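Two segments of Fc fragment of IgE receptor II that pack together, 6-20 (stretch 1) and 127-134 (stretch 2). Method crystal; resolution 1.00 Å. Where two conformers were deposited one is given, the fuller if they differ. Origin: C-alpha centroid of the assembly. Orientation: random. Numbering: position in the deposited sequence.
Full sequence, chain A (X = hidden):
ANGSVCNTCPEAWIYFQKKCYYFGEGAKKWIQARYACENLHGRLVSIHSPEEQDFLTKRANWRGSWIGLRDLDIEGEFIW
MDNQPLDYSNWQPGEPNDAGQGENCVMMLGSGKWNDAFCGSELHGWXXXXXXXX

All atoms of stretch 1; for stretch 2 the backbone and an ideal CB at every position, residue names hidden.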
# COMPACT_ATOMS: atom_id res chain seq x y z
N CYS A 6 20.51 8.22 -8.75
CA CYS A 6 20.11 6.81 -8.74
C CYS A 6 18.60 6.68 -8.89
O CYS A 6 17.84 6.77 -7.92
CB CYS A 6 20.61 6.13 -7.46
SG CYS A 6 22.42 6.14 -7.30
N ASN A 7 18.17 6.48 -10.14
CA ASN A 7 16.75 6.46 -10.49
C ASN A 7 16.40 5.25 -11.35
O ASN A 7 15.43 5.28 -12.12
CB ASN A 7 16.34 7.76 -11.18
CG ASN A 7 16.95 7.91 -12.56
OD1 ASN A 7 17.90 7.21 -12.91
ND2 ASN A 7 16.40 8.82 -13.35
N THR A 8 17.16 4.17 -11.22
CA THR A 8 16.91 2.96 -12.00
C THR A 8 15.94 2.05 -11.25
O THR A 8 16.01 1.91 -10.03
CB THR A 8 18.22 2.23 -12.27
OG1 THR A 8 19.03 3.04 -13.13
CG2 THR A 8 17.98 0.89 -12.93
N CYS A 9 15.02 1.46 -12.00
CA CYS A 9 14.02 0.55 -11.48
C CYS A 9 14.02 -0.72 -12.32
O CYS A 9 14.42 -0.70 -13.49
CB CYS A 9 12.63 1.20 -11.54
SG CYS A 9 12.45 2.65 -10.48
N PRO A 10 13.55 -1.83 -11.76
CA PRO A 10 13.41 -3.05 -12.57
C PRO A 10 12.41 -2.83 -13.69
O PRO A 10 11.56 -1.93 -13.65
CB PRO A 10 12.92 -4.10 -11.56
CG PRO A 10 13.21 -3.53 -10.21
CD PRO A 10 13.10 -2.04 -10.37
N GLU A 11 12.52 -3.66 -14.72
CA GLU A 11 11.56 -3.62 -15.82
C GLU A 11 10.15 -3.73 -15.26
O GLU A 11 9.87 -4.53 -14.37
CB GLU A 11 11.84 -4.79 -16.77
CG GLU A 11 11.01 -4.76 -18.04
CD GLU A 11 11.31 -5.92 -18.96
OE1 GLU A 11 12.30 -6.63 -18.71
OE2 GLU A 11 10.55 -6.11 -19.93
N ALA A 12 9.25 -2.90 -15.79
CA ALA A 12 7.84 -2.84 -15.46
C ALA A 12 7.54 -1.98 -14.23
O ALA A 12 6.37 -1.69 -13.97
CB ALA A 12 7.17 -4.22 -15.31
N TRP A 13 8.55 -1.54 -13.49
CA TRP A 13 8.37 -0.66 -12.34
C TRP A 13 8.50 0.80 -12.76
O TRP A 13 9.06 1.12 -13.81
CB TRP A 13 9.42 -0.98 -11.27
CG TRP A 13 9.29 -2.34 -10.63
CD1 TRP A 13 9.40 -3.55 -11.23
CD2 TRP A 13 9.06 -2.60 -9.24
NE1 TRP A 13 9.25 -4.56 -10.31
CE2 TRP A 13 9.03 -4.00 -9.07
CE3 TRP A 13 8.86 -1.78 -8.11
CZ2 TRP A 13 8.82 -4.60 -7.83
CZ3 TRP A 13 8.64 -2.38 -6.88
CH2 TRP A 13 8.63 -3.77 -6.75
N ILE A 14 7.99 1.70 -11.92
CA ILE A 14 7.86 3.13 -12.22
C ILE A 14 8.65 3.92 -11.17
O ILE A 14 8.44 3.74 -9.97
CB ILE A 14 6.38 3.55 -12.20
CG1 ILE A 14 5.53 2.67 -13.12
CG2 ILE A 14 6.24 5.03 -12.57
CD1 ILE A 14 5.91 2.73 -14.60
N TYR A 15 9.51 4.83 -11.64
CA TYR A 15 10.36 5.62 -10.76
C TYR A 15 9.66 6.87 -10.23
O TYR A 15 9.02 7.61 -10.99
CB TYR A 15 11.63 6.05 -11.50
CG TYR A 15 12.44 7.00 -10.65
CD1 TYR A 15 13.17 6.52 -9.57
CD2 TYR A 15 12.41 8.37 -10.86
CE1 TYR A 15 13.86 7.38 -8.74
CE2 TYR A 15 13.10 9.24 -10.04
CZ TYR A 15 13.83 8.73 -8.98
OH TYR A 15 14.51 9.56 -8.13
N PHE A 16 9.81 7.14 -8.93
CA PHE A 16 9.41 8.42 -8.36
C PHE A 16 10.23 8.68 -7.10
O PHE A 16 10.23 7.85 -6.18
CB PHE A 16 7.92 8.46 -8.02
CG PHE A 16 7.48 9.76 -7.40
CD1 PHE A 16 7.23 10.87 -8.19
CD2 PHE A 16 7.31 9.88 -6.03
CE1 PHE A 16 6.83 12.07 -7.64
CE2 PHE A 16 6.92 11.08 -5.47
CZ PHE A 16 6.68 12.17 -6.28
N GLN A 17 10.93 9.82 -7.07
CA GLN A 17 11.62 10.32 -5.87
C GLN A 17 12.29 9.23 -5.05
O GLN A 17 11.91 8.94 -3.91
CB GLN A 17 10.68 11.17 -5.01
CG GLN A 17 10.23 12.43 -5.73
CD GLN A 17 9.47 13.40 -4.85
OE1 GLN A 17 9.20 13.11 -3.68
NE2 GLN A 17 9.14 14.55 -5.40
N LYS A 18 13.34 8.64 -5.62
CA LYS A 18 14.26 7.71 -4.97
C LYS A 18 13.68 6.31 -4.83
O LYS A 18 14.37 5.44 -4.29
CB LYS A 18 14.72 8.19 -3.58
CG LYS A 18 15.13 9.63 -3.55
CD LYS A 18 15.06 10.13 -2.13
CE LYS A 18 15.91 11.35 -1.95
NZ LYS A 18 15.35 12.60 -2.53
N LYS A 19 12.45 6.07 -5.27
CA LYS A 19 11.81 4.78 -5.11
C LYS A 19 11.26 4.32 -6.45
O LYS A 19 11.12 5.09 -7.40
CB LYS A 19 10.72 4.83 -4.03
CG LYS A 19 11.29 4.98 -2.62
CD LYS A 19 10.23 5.18 -1.54
CE LYS A 19 9.27 4.00 -1.45
NZ LYS A 19 8.33 4.15 -0.30
N CYS A 20 10.94 3.03 -6.49
CA CYS A 20 10.33 2.36 -7.62
C CYS A 20 9.03 1.73 -7.16
O CYS A 20 8.97 1.19 -6.05
CB CYS A 20 11.25 1.26 -8.14
SG CYS A 20 12.87 1.85 -8.65
N UNK A 127 -0.07 -2.37 -4.57
CA UNK A 127 1.07 -1.55 -4.97
C UNK A 127 2.28 -1.96 -4.15
O UNK A 127 2.20 -2.04 -2.92
CB UNK A 127 0.77 -0.06 -4.79
N UNK A 128 3.40 -2.20 -4.83
CA UNK A 128 4.67 -2.52 -4.19
C UNK A 128 5.65 -1.37 -4.36
O UNK A 128 5.54 -0.57 -5.30
CB UNK A 128 5.26 -3.81 -4.77
N UNK A 129 6.65 -1.33 -3.48
CA UNK A 129 7.77 -0.42 -3.68
C UNK A 129 9.10 -1.11 -3.41
O UNK A 129 9.18 -2.23 -2.89
CB UNK A 129 7.62 0.81 -2.78
N UNK A 130 10.14 -0.41 -3.86
CA UNK A 130 11.54 -0.74 -3.70
C UNK A 130 12.31 0.58 -3.73
O UNK A 130 11.82 1.58 -4.25
CB UNK A 130 12.02 -1.71 -4.78
N UNK A 131 13.52 0.57 -3.20
CA UNK A 131 14.40 1.71 -3.40
C UNK A 131 14.96 1.67 -4.82
O UNK A 131 15.26 0.61 -5.36
CB UNK A 131 15.53 1.72 -2.37
N UNK A 132 15.09 2.85 -5.43
CA UNK A 132 15.71 2.91 -6.74
C UNK A 132 17.20 2.61 -6.61
O UNK A 132 17.83 2.89 -5.58
CB UNK A 132 15.48 4.28 -7.39
N UNK A 133 17.76 2.02 -7.66
CA UNK A 133 19.18 1.68 -7.72
C UNK A 133 19.87 2.63 -8.70
O UNK A 133 19.25 3.51 -9.29
CB UNK A 133 19.38 0.22 -8.14
N UNK A 134 21.17 2.43 -8.87
CA UNK A 134 21.97 3.38 -9.63
C UNK A 134 22.26 2.90 -11.05
O UNK A 134 22.20 1.71 -11.36
OXT UNK A 134 22.55 3.72 -11.93
CB UNK A 134 23.29 3.65 -8.90

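Position 127 has strand angles (phi/psi -123°/130°), and nothing of stretch 1 lies within 5.5 Å of its ideal CB. The contact therefore sets no preference; the residue is Val127.

At 128 the CA-to-CB bond points toward stretch 1, with the ideal CB 3.9 Å from Trp13 CH2. A small or medium apolar side chain would suit this approach to the indole. The residue is Cys128, whose CB lies 3.8 Å from Trp13 CH2; its sulfur is bonded elsewhere in the structure.

At 129 CB points sideways, 3.8 Å from Lys19 CE and 3.6 Å from Cys20 O. The nearby ammonium of Lys19 favours an acceptor: Asp, Glu, Asn or Gln could answer it, the acids with charge as well. Asp129 does so with chi1 at 69° (p), forming a salt bridge of 2.7 Å between OD2 and Lys19 NZ. Its CA also makes a CA-H...O contact with Cys20 O (3.1 Å).

Position 130 is fixed by backbone pairing: its O accepts from Cys20 N (2.8 Å) and its N donates to Cys20 O (3.0 Å), an antiparallel hydrogen-bonded pair that puts its CB on the same sheet face as that of Cys20. The ideal CB is 4.0 Å from Trp13 CZ3, so a long side chain with an aliphatic stem, such as Arg, Lys, Met or Gln, could cover the indole. Arg130 sets CD over the ring face, 3.9 Å from the centroid of the Trp13 six-membered ring and 19° off its normal, a CH-pi contact; NE continues to 3.6 Å from Pro10 CG.

At 131 CB points away, leaving many side chains possible. Leu131 is found, its CD2 only grazing Lys19 CG at 4.2 Å.

At 132 CB points toward stretch 1 and is hemmed in: the ideal CB is 3.5 Å from both Cys6 O and Lys18 O, and 3.6 Å from Thr8 O. Such crowding favours Ala, Gly or perhaps Ser. Ala132 packs CB 3.8 Å from Cys20 SG and 3.8 Å from Tyr15 CE1 at the ring edge, while its N donates to Lys18 O (2.9 Å).

At 133 backbone bonds run both ways, N to Thr8 O and Thr8 N to O, each 2.9 Å. CB points away, so varied side chains fit, polar ones included. Thr133 OG1 shares a water with Thr8 O, at 2.7 Å from OG1 and 3.2 Å from Thr8 O.

At 134 the ideal CB is 3.1 Å from Cys6 SG, too tight for a nonbonded neighbour and strongly suggestive of a disulfide. Cys134 closes it: SG to Cys6 SG 2.0 Å, chi3 90°.

Stretch 2, residues 127-134: VCDRLATC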
# COMPACT_ATOMS: atom_id res chain seq x y z
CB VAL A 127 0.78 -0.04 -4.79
CG1 VAL A 127 1.96 0.78 -5.27
CG2 VAL A 127 -0.51 0.36 -5.50
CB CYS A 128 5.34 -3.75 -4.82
SG CYS A 128 4.27 -5.14 -5.26
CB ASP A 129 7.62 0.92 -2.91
CG ASP A 129 7.72 0.79 -1.39
OD1 ASP A 129 8.33 -0.16 -0.89
OD2 ASP A 129 7.17 1.70 -0.70
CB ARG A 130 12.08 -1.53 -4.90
CG ARG A 130 11.84 -3.01 -4.87
CD ARG A 130 12.25 -3.67 -6.19
NE ARG A 130 13.64 -3.40 -6.59
CZ ARG A 130 14.69 -4.16 -6.26
NH1 ARG A 130 14.55 -5.23 -5.49
NH2 ARG A 130 15.90 -3.83 -6.70
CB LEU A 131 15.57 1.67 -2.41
CG LEU A 131 15.16 1.62 -0.94
CD1 LEU A 131 16.40 1.60 -0.06
CD2 LEU A 131 14.25 2.78 -0.58
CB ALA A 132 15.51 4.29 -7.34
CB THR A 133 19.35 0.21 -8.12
OG1 THR A 133 18.74 -0.02 -9.40
CG2 THR A 133 18.72 -0.71 -7.09
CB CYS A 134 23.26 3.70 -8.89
SG CYS A 134 22.98 4.18 -7.16
O HOH W 1 20.16 5.36 -12.16
O HOH W 2 16.39 -1.30 -9.80
O HOH W 3 21.64 2.11 -14.13
O HOH W 4 17.28 4.98 -4.11
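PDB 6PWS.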